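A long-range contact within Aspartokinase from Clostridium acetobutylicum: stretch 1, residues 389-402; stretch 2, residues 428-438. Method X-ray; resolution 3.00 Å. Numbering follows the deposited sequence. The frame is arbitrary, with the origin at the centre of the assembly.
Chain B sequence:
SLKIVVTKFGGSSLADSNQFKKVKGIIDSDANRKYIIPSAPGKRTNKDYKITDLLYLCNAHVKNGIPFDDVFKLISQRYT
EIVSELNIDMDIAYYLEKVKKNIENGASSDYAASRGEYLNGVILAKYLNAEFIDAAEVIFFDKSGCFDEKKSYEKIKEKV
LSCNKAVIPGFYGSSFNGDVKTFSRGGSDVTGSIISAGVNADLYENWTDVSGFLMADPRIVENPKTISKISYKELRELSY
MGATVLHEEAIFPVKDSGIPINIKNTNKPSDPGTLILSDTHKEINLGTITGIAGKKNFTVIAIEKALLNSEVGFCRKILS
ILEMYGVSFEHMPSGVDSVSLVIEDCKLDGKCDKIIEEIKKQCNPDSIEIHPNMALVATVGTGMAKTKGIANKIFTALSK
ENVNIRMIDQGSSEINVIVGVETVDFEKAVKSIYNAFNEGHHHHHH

Stretch 1, residues 389-402: GIANKIFTALSKEN
Stretch 2 (428-438) KAVKSIYNAFN

Two helices of one chain pack across each other, 390-400 and one already formed at Lys 428; their axes approach to 8.5 Å, with N-to-C directions 124° apart, so the register runs in reverse. Gly 389 (phi/psi 48/24) is the N-cap of the first helix, a positive phi that suits glycine, and Glu 401 (-96/11) is the first residue to leave it. The closest CA pair joins two small residues, CA of Ala 397 and CA of Ser 432 at 5.5 Å; next, CA of Leu 398 lies 6.0 Å from CA of Ala 429. Ala 397, Ser 432 and Ala 436 all point toward the partner helix; Ala 397 CB sits 3.7 Å from Ser 432 O and 4.1 Å from Ala 436 CB. Ser 432 (chi1 -24°, between wells) turns its hydroxyl back to its own helix, OG donating to Lys 428 O in a very short 2.4 Å hydrogen bond. Buried branched side chains line one side of this seam: Leu 398 (m, t) brings CD2 to 3.4 Å from Ala 429 CB, and Ile 394 (m, t) sets CG2 4.2 Å from CD1 of Ile 433 (m, t). At the start of the first helix, Ile 390 (chi1 -138°, chi2 m) puts CD1 at the edge of the Phe 437 ring, 3.6 Å from CZ; the ring has chi1 m and chi2 -84°. Lys 393, extended with all four chi angles t, lays CD 3.7 Å from Phe 437 CE1, its aliphatic stem packing by the ring, though the residue as a whole is exposed. At the other end Lys 428, also all t, reaches over Glu 401: NZ donates to Glu 401 O at 2.8 Å, the one hydrogen bond between the stretches, and Glu 401 CG lies 3.5 Å from Ser 432 OG. The contact buries 586 Å² in total.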

ATOM      1  N   GLY B 389      22.045   0.491   5.279  1.00 69.65           N
ATOM      2  CA  GLY B 389      22.140   0.312   3.826  1.00 67.03           C
ATOM      3  C   GLY B 389      21.718  -1.038   3.278  1.00 66.25           C
ATOM      4  O   GLY B 389      22.137  -1.418   2.182  1.00 66.89           O
ATOM      5  N   ILE B 390      20.871  -1.750   4.021  1.00 65.04           N
ATOM      6  CA  ILE B 390      20.495  -3.121   3.674  1.00 62.01           C
ATOM      7  C   ILE B 390      19.616  -3.160   2.416  1.00 58.90           C
ATOM      8  O   ILE B 390      19.839  -3.981   1.546  1.00 58.55           O
ATOM      9  CB  ILE B 390      19.816  -3.839   4.863  1.00 61.90           C
ATOM     10  CG1 ILE B 390      20.334  -5.279   4.984  1.00 62.64           C
ATOM     11  CG2 ILE B 390      18.300  -3.798   4.741  1.00 61.10           C
ATOM     12  CD1 ILE B 390      20.142  -6.123   3.744  1.00 60.33           C
ATOM     13  N   ALA B 391      18.644  -2.257   2.301  1.00 57.09           N
ATOM     14  CA  ALA B 391      17.921  -2.079   1.036  1.00 55.74           C
ATOM     15  C   ALA B 391      18.871  -1.609  -0.064  1.00 54.66           C
ATOM     16  O   ALA B 391      18.751  -2.038  -1.209  1.00 54.11           O
ATOM     17  CB  ALA B 391      16.765  -1.099   1.190  1.00 54.47           C
ATOM     18  N   ASN B 392      19.821  -0.740   0.287  1.00 54.46           N
ATOM     19  CA  ASN B 392      20.813  -0.255  -0.680  1.00 54.09           C
ATOM     20  C   ASN B 392      21.632  -1.393  -1.252  1.00 53.87           C
ATOM     21  O   ASN B 392      21.933  -1.406  -2.444  1.00 54.20           O
ATOM     22  CB  ASN B 392      21.747   0.788  -0.063  1.00 54.41           C
ATOM     23  CG  ASN B 392      22.565   1.532  -1.106  1.00 54.71           C
ATOM     24  OD1 ASN B 392      22.110   1.771  -2.224  1.00 54.19           O
ATOM     25  ND2 ASN B 392      23.780   1.911  -0.738  1.00 55.95           N
ATOM     26  N   LYS B 393      21.970  -2.360  -0.408  1.00 53.79           N
ATOM     27  CA  LYS B 393      22.692  -3.541  -0.874  1.00 53.97           C
ATOM     28  C   LYS B 393      21.900  -4.270  -1.945  1.00 51.61           C
ATOM     29  O   LYS B 393      22.480  -4.756  -2.899  1.00 52.29           O
ATOM     30  CB  LYS B 393      23.026  -4.487   0.283  1.00 55.86           C
ATOM     31  CG  LYS B 393      24.155  -5.466  -0.016  1.00 58.15           C
ATOM     32  CD  LYS B 393      24.722  -6.054   1.271  1.00 59.97           C
ATOM     33  CE  LYS B 393      25.747  -7.154   1.015  1.00 61.33           C
ATOM     34  NZ  LYS B 393      26.186  -7.797   2.290  1.00 61.24           N
ATOM     35  N   ILE B 394      20.581  -4.321  -1.793  1.00 49.38           N
ATOM     36  CA  ILE B 394      19.718  -4.954  -2.784  1.00 49.80           C
ATOM     37  C   ILE B 394      19.652  -4.134  -4.068  1.00 50.51           C
ATOM     38  O   ILE B 394      19.597  -4.686  -5.168  1.00 52.06           O
ATOM     39  CB  ILE B 394      18.278  -5.145  -2.255  1.00 49.04           C
ATOM     40  CG1 ILE B 394      18.248  -6.188  -1.136  1.00 48.66           C
ATOM     41  CG2 ILE B 394      17.331  -5.570  -3.369  1.00 47.97           C
ATOM     42  CD1 ILE B 394      16.951  -6.172  -0.354  1.00 47.95           C
ATOM     43  N   PHE B 395      19.646  -2.817  -3.939  1.00 50.29           N
ATOM     44  CA  PHE B 395      19.537  -1.974  -5.118  1.00 51.54           C
ATOM     45  C   PHE B 395      20.855  -1.930  -5.871  1.00 52.48           C
ATOM     46  O   PHE B 395      20.855  -1.826  -7.099  1.00 52.91           O
ATOM     47  CB  PHE B 395      19.079  -0.568  -4.749  1.00 51.97           C
ATOM     48  CG  PHE B 395      17.841  -0.543  -3.900  1.00 51.92           C
ATOM     49  CD1 PHE B 395      16.756  -1.344  -4.209  1.00 51.91           C
ATOM     50  CD2 PHE B 395      17.760   0.288  -2.793  1.00 53.08           C
ATOM     51  CE1 PHE B 395      15.614  -1.324  -3.428  1.00 52.20           C
ATOM     52  CE2 PHE B 395      16.624   0.307  -2.001  1.00 53.41           C
ATOM     53  CZ  PHE B 395      15.547  -0.499  -2.321  1.00 52.87           C
ATOM     54  N   THR B 396      21.969  -2.016  -5.142  1.00 52.31           N
ATOM     55  CA  THR B 396      23.274  -2.106  -5.776  1.00 52.91           C
ATOM     56  C   THR B 396      23.291  -3.352  -6.615  1.00 53.74           C
ATOM     57  O   THR B 396      23.624  -3.298  -7.784  1.00 57.36           O
ATOM     58  CB  THR B 396      24.444  -2.204  -4.784  1.00 52.87           C
ATOM     59  OG1 THR B 396      24.302  -1.229  -3.751  1.00 52.36           O
ATOM     60  CG2 THR B 396      25.757  -1.973  -5.507  1.00 53.16           C
ATOM     61  N   ALA B 397      22.920  -4.474  -6.015  1.00 53.29           N
ATOM     62  CA  ALA B 397      22.843  -5.734  -6.739  1.00 54.76           C
ATOM     63  C   ALA B 397      22.069  -5.546  -8.030  1.00 56.47           C
ATOM     64  O   ALA B 397      22.599  -5.793  -9.113  1.00 58.52           O
ATOM     65  CB  ALA B 397      22.179  -6.805  -5.887  1.00 53.72           C
ATOM     66  N   LEU B 398      20.826  -5.080  -7.913  1.00 56.65           N
ATOM     67  CA  LEU B 398      19.946  -4.924  -9.077  1.00 57.60           C
ATOM     68  C   LEU B 398      20.498  -3.937 -10.105  1.00 59.17           C
ATOM     69  O   LEU B 398      20.245  -4.092 -11.292  1.00 61.40           O
ATOM     70  CB  LEU B 398      18.542  -4.496  -8.650  1.00 56.30           C
ATOM     71  CG  LEU B 398      17.781  -5.458  -7.738  1.00 55.73           C
ATOM     72  CD1 LEU B 398      16.596  -4.757  -7.097  1.00 53.98           C
ATOM     73  CD2 LEU B 398      17.328  -6.691  -8.508  1.00 57.29           C
ATOM     74  N   SER B 399      21.240  -2.928  -9.657  1.00 60.49           N
ATOM     75  CA  SER B 399      21.909  -2.007 -10.580  1.00 63.69           C
ATOM     76  C   SER B 399      22.974  -2.728 -11.392  1.00 65.90           C
ATOM     77  O   SER B 399      23.108  -2.487 -12.591  1.00 66.84           O
ATOM     78  CB  SER B 399      22.570  -0.844  -9.834  1.00 65.04           C
ATOM     79  OG  SER B 399      21.615  -0.057  -9.148  1.00 67.24           O
ATOM     80  N   LYS B 400      23.733  -3.606 -10.738  1.00 66.97           N
ATOM     81  CA  LYS B 400      24.806  -4.345 -11.412  1.00 68.82           C
ATOM     82  C   LYS B 400      24.284  -5.255 -12.518  1.00 68.94           C
ATOM     83  O   LYS B 400      24.984  -5.494 -13.494  1.00 68.69           O
ATOM     84  CB  LYS B 400      25.646  -5.154 -10.416  1.00 70.03           C
ATOM     85  CG  LYS B 400      26.857  -4.406  -9.886  1.00 73.25           C
ATOM     86  CD  LYS B 400      26.468  -3.114  -9.168  1.00 75.34           C
ATOM     87  CE  LYS B 400      27.657  -2.453  -8.471  1.00 77.52           C
ATOM     88  NZ  LYS B 400      27.388  -1.039  -8.065  1.00 77.39           N
ATOM     89  N   GLU B 401      23.059  -5.750 -12.369  1.00 69.19           N
ATOM     90  CA  GLU B 401      22.438  -6.592 -13.394  1.00 72.10           C
ATOM     91  C   GLU B 401      21.540  -5.803 -14.342  1.00 72.83           C
ATOM     92  O   GLU B 401      20.805  -6.393 -15.146  1.00 73.33           O
ATOM     93  CB  GLU B 401      21.673  -7.760 -12.747  1.00 73.01           C
ATOM     94  CG  GLU B 401      22.430  -9.085 -12.765  1.00 74.58           C
ATOM     95  CD  GLU B 401      23.924  -8.913 -12.543  1.00 76.36           C
ATOM     96  OE1 GLU B 401      24.705  -9.419 -13.379  1.00 79.27           O
ATOM     97  OE2 GLU B 401      24.316  -8.251 -11.556  1.00 75.07           O
ATOM     98  N   ASN B 402      21.624  -4.476 -14.268  1.00 72.24           N
ATOM     99  CA  ASN B 402      20.915  -3.606 -15.188  1.00 73.95           C
ATOM    100  C   ASN B 402      19.428  -3.965 -15.237  1.00 72.47           C
ATOM    101  O   ASN B 402      18.904  -4.359 -16.285  1.00 73.78           O
ATOM    102  CB  ASN B 402      21.563  -3.684 -16.582  1.00 77.40           C
ATOM    103  CG  ASN B 402      21.001  -2.661 -17.559  1.00 81.33           C
ATOM    104  OD1 ASN B 402      20.716  -2.987 -18.712  1.00 85.60           O
ATOM    105  ND2 ASN B 402      20.837  -1.419 -17.103  1.00 82.69           N
ATOM    106  N   LYS B 428      16.558 -12.828 -12.970  1.00 71.33           N
ATOM    107  CA  LYS B 428      17.831 -12.097 -12.960  1.00 72.56           C
ATOM    108  C   LYS B 428      18.037 -11.419 -11.606  1.00 69.88           C
ATOM    109  O   LYS B 428      19.115 -11.487 -11.015  1.00 69.72           O
ATOM    110  CB  LYS B 428      17.841 -11.052 -14.083  1.00 74.44           C
ATOM    111  CG  LYS B 428      19.214 -10.641 -14.590  1.00 76.10           C
ATOM    112  CD  LYS B 428      19.063  -9.793 -15.850  1.00 79.34           C
ATOM    113  CE  LYS B 428      20.395  -9.291 -16.393  1.00 82.37           C
ATOM    114  NZ  LYS B 428      20.234  -8.087 -17.259  1.00 83.38           N
ATOM    115  N   ALA B 429      16.981 -10.774 -11.123  1.00 66.57           N
ATOM    116  CA  ALA B 429      17.001 -10.102  -9.838  1.00 63.81           C
ATOM    117  C   ALA B 429      17.344 -11.079  -8.716  1.00 62.05           C
ATOM    118  O   ALA B 429      18.354 -10.913  -8.026  1.00 60.86           O
ATOM    119  CB  ALA B 429      15.648  -9.459  -9.583  1.00 63.96           C
ATOM    120  N   VAL B 430      16.503 -12.100  -8.560  1.00 60.11           N
ATOM    121  CA  VAL B 430      16.686 -13.126  -7.530  1.00 58.60           C
ATOM    122  C   VAL B 430      18.116 -13.661  -7.515  1.00 59.96           C
ATOM    123  O   VAL B 430      18.711 -13.814  -6.445  1.00 59.16           O
ATOM    124  CB  VAL B 430      15.735 -14.323  -7.730  1.00 57.27           C
ATOM    125  CG1 VAL B 430      15.921 -15.329  -6.606  1.00 56.03           C
ATOM    126  CG2 VAL B 430      14.281 -13.871  -7.812  1.00 55.83           C
ATOM    127  N   LYS B 431      18.654 -13.952  -8.701  1.00 61.23           N
ATOM    128  CA  LYS B 431      20.059 -14.335  -8.837  1.00 62.68           C
ATOM    129  C   LYS B 431      20.938 -13.295  -8.156  1.00 62.30           C
ATOM    130  O   LYS B 431      21.704 -13.614  -7.245  1.00 62.78           O
ATOM    131  CB  LYS B 431      20.461 -14.438 -10.313  1.00 65.94           C
ATOM    132  CG  LYS B 431      20.499 -15.849 -10.895  1.00 68.68           C
ATOM    133  CD  LYS B 431      20.603 -15.816 -12.423  1.00 71.04           C
ATOM    134  CE  LYS B 431      21.029 -17.156 -13.017  1.00 74.30           C
ATOM    135  NZ  LYS B 431      20.008 -18.242 -12.872  1.00 75.20           N
ATOM    136  N   SER B 432      20.791 -12.045  -8.594  1.00 60.90           N
ATOM    137  CA  SER B 432      21.662 -10.945  -8.169  1.00 60.60           C
ATOM    138  C   SER B 432      21.699 -10.770  -6.666  1.00 58.64           C
ATOM    139  O   SER B 432      22.750 -10.498  -6.090  1.00 58.08           O
ATOM    140  CB  SER B 432      21.193  -9.624  -8.786  1.00 61.56           C
ATOM    141  OG  SER B 432      20.443  -9.853  -9.967  1.00 64.30           O
ATOM    142  N   ILE B 433      20.539 -10.908  -6.038  1.00 57.58           N
ATOM    143  CA  ILE B 433      20.411 -10.653  -4.613  1.00 56.97           C
ATOM    144  C   ILE B 433      21.062 -11.775  -3.817  1.00 58.64           C
ATOM    145  O   ILE B 433      21.642 -11.519  -2.759  1.00 58.28           O
ATOM    146  CB  ILE B 433      18.942 -10.519  -4.179  1.00 56.30           C
ATOM    147  CG1 ILE B 433      18.239  -9.407  -4.956  1.00 56.59           C
ATOM    148  CG2 ILE B 433      18.858 -10.220  -2.692  1.00 55.13           C
ATOM    149  CD1 ILE B 433      16.733  -9.467  -4.841  1.00 56.87           C
ATOM    150  N   TYR B 434      20.960 -13.010  -4.322  1.00 59.44           N
ATOM    151  CA  TYR B 434      21.607 -14.154  -3.682  1.00 60.34           C
ATOM    152  C   TYR B 434      23.112 -13.932  -3.685  1.00 61.31           C
ATOM    153  O   TYR B 434      23.760 -13.996  -2.638  1.00 61.32           O
ATOM    154  CB  TYR B 434      21.257 -15.481  -4.385  1.00 62.19           C
ATOM    155  CG  TYR B 434      21.882 -16.717  -3.741  1.00 62.57           C
ATOM    156  CD1 TYR B 434      23.232 -17.022  -3.924  1.00 63.80           C
ATOM    157  CD2 TYR B 434      21.124 -17.575  -2.949  1.00 62.55           C
ATOM    158  CE1 TYR B 434      23.810 -18.133  -3.331  1.00 64.46           C
ATOM    159  CE2 TYR B 434      21.695 -18.693  -2.350  1.00 63.19           C
ATOM    160  CZ  TYR B 434      23.036 -18.969  -2.547  1.00 64.07           C
ATOM    161  OH  TYR B 434      23.607 -20.070  -1.958  1.00 63.64           O
ATOM    162  N   ASN B 435      23.663 -13.659  -4.860  1.00 62.51           N
ATOM    163  CA  ASN B 435      25.106 -13.490  -4.983  1.00 65.63           C
ATOM    164  C   ASN B 435      25.606 -12.365  -4.095  1.00 66.86           C
ATOM    165  O   ASN B 435      26.675 -12.463  -3.503  1.00 72.35           O
ATOM    166  CB  ASN B 435      25.502 -13.211  -6.423  1.00 67.59           C
ATOM    167  CG  ASN B 435      24.994 -14.260  -7.375  1.00 69.00           C
ATOM    168  OD1 ASN B 435      24.515 -15.310  -6.953  1.00 70.51           O
ATOM    169  ND2 ASN B 435      25.082 -13.977  -8.671  1.00 71.57           N
ATOM    170  N   ALA B 436      24.821 -11.302  -3.994  1.00 65.55           N
ATOM    171  CA  ALA B 436      25.149 -10.193  -3.117  1.00 66.15           C
ATOM    172  C   ALA B 436      25.457 -10.642  -1.692  1.00 68.23           C
ATOM    173  O   ALA B 436      26.285 -10.035  -1.017  1.00 69.29           O
ATOM    174  CB  ALA B 436      24.007  -9.195  -3.101  1.00 65.61           C
ATOM    175  N   PHE B 437      24.785 -11.694  -1.228  1.00 69.88           N
ATOM    176  CA  PHE B 437      24.918 -12.129   0.159  1.00 70.60           C
ATOM    177  C   PHE B 437      25.649 -13.456   0.358  1.00 73.96           C
ATOM    178  O   PHE B 437      25.745 -13.930   1.484  1.00 74.61           O
ATOM    179  CB  PHE B 437      23.534 -12.221   0.788  1.00 68.77           C
ATOM    180  CG  PHE B 437      22.871 -10.892   0.987  1.00 66.52           C
ATOM    181  CD1 PHE B 437      23.152 -10.129   2.103  1.00 65.50           C
ATOM    182  CD2 PHE B 437      21.955 -10.414   0.071  1.00 65.93           C
ATOM    183  CE1 PHE B 437      22.534  -8.912   2.303  1.00 65.03           C
ATOM    184  CE2 PHE B 437      21.331  -9.197   0.261  1.00 65.89           C
ATOM    185  CZ  PHE B 437      21.625  -8.441   1.380  1.00 65.31           C
ATOM    186  N   ASN B 438      26.168 -14.058  -0.706  1.00 78.44           N
ATOM    187  CA  ASN B 438      26.873 -15.327  -0.565  1.00 84.21           C
ATOM    188  C   ASN B 438      28.182 -15.358  -1.338  1.00 89.36           C
ATOM    189  O   ASN B 438      28.308 -16.063  -2.343  1.00 92.10           O
ATOM    190  CB  ASN B 438      25.959 -16.481  -0.975  1.00 86.03           C
ATOM    191  CG  ASN B 438      24.738 -16.608  -0.074  1.00 85.28           C
ATOM    192  OD1 ASN B 438      23.612 -16.328  -0.493  1.00 83.74           O
ATOM    193  ND2 ASN B 438      24.960 -17.018   1.174  1.00 83.58           N
TER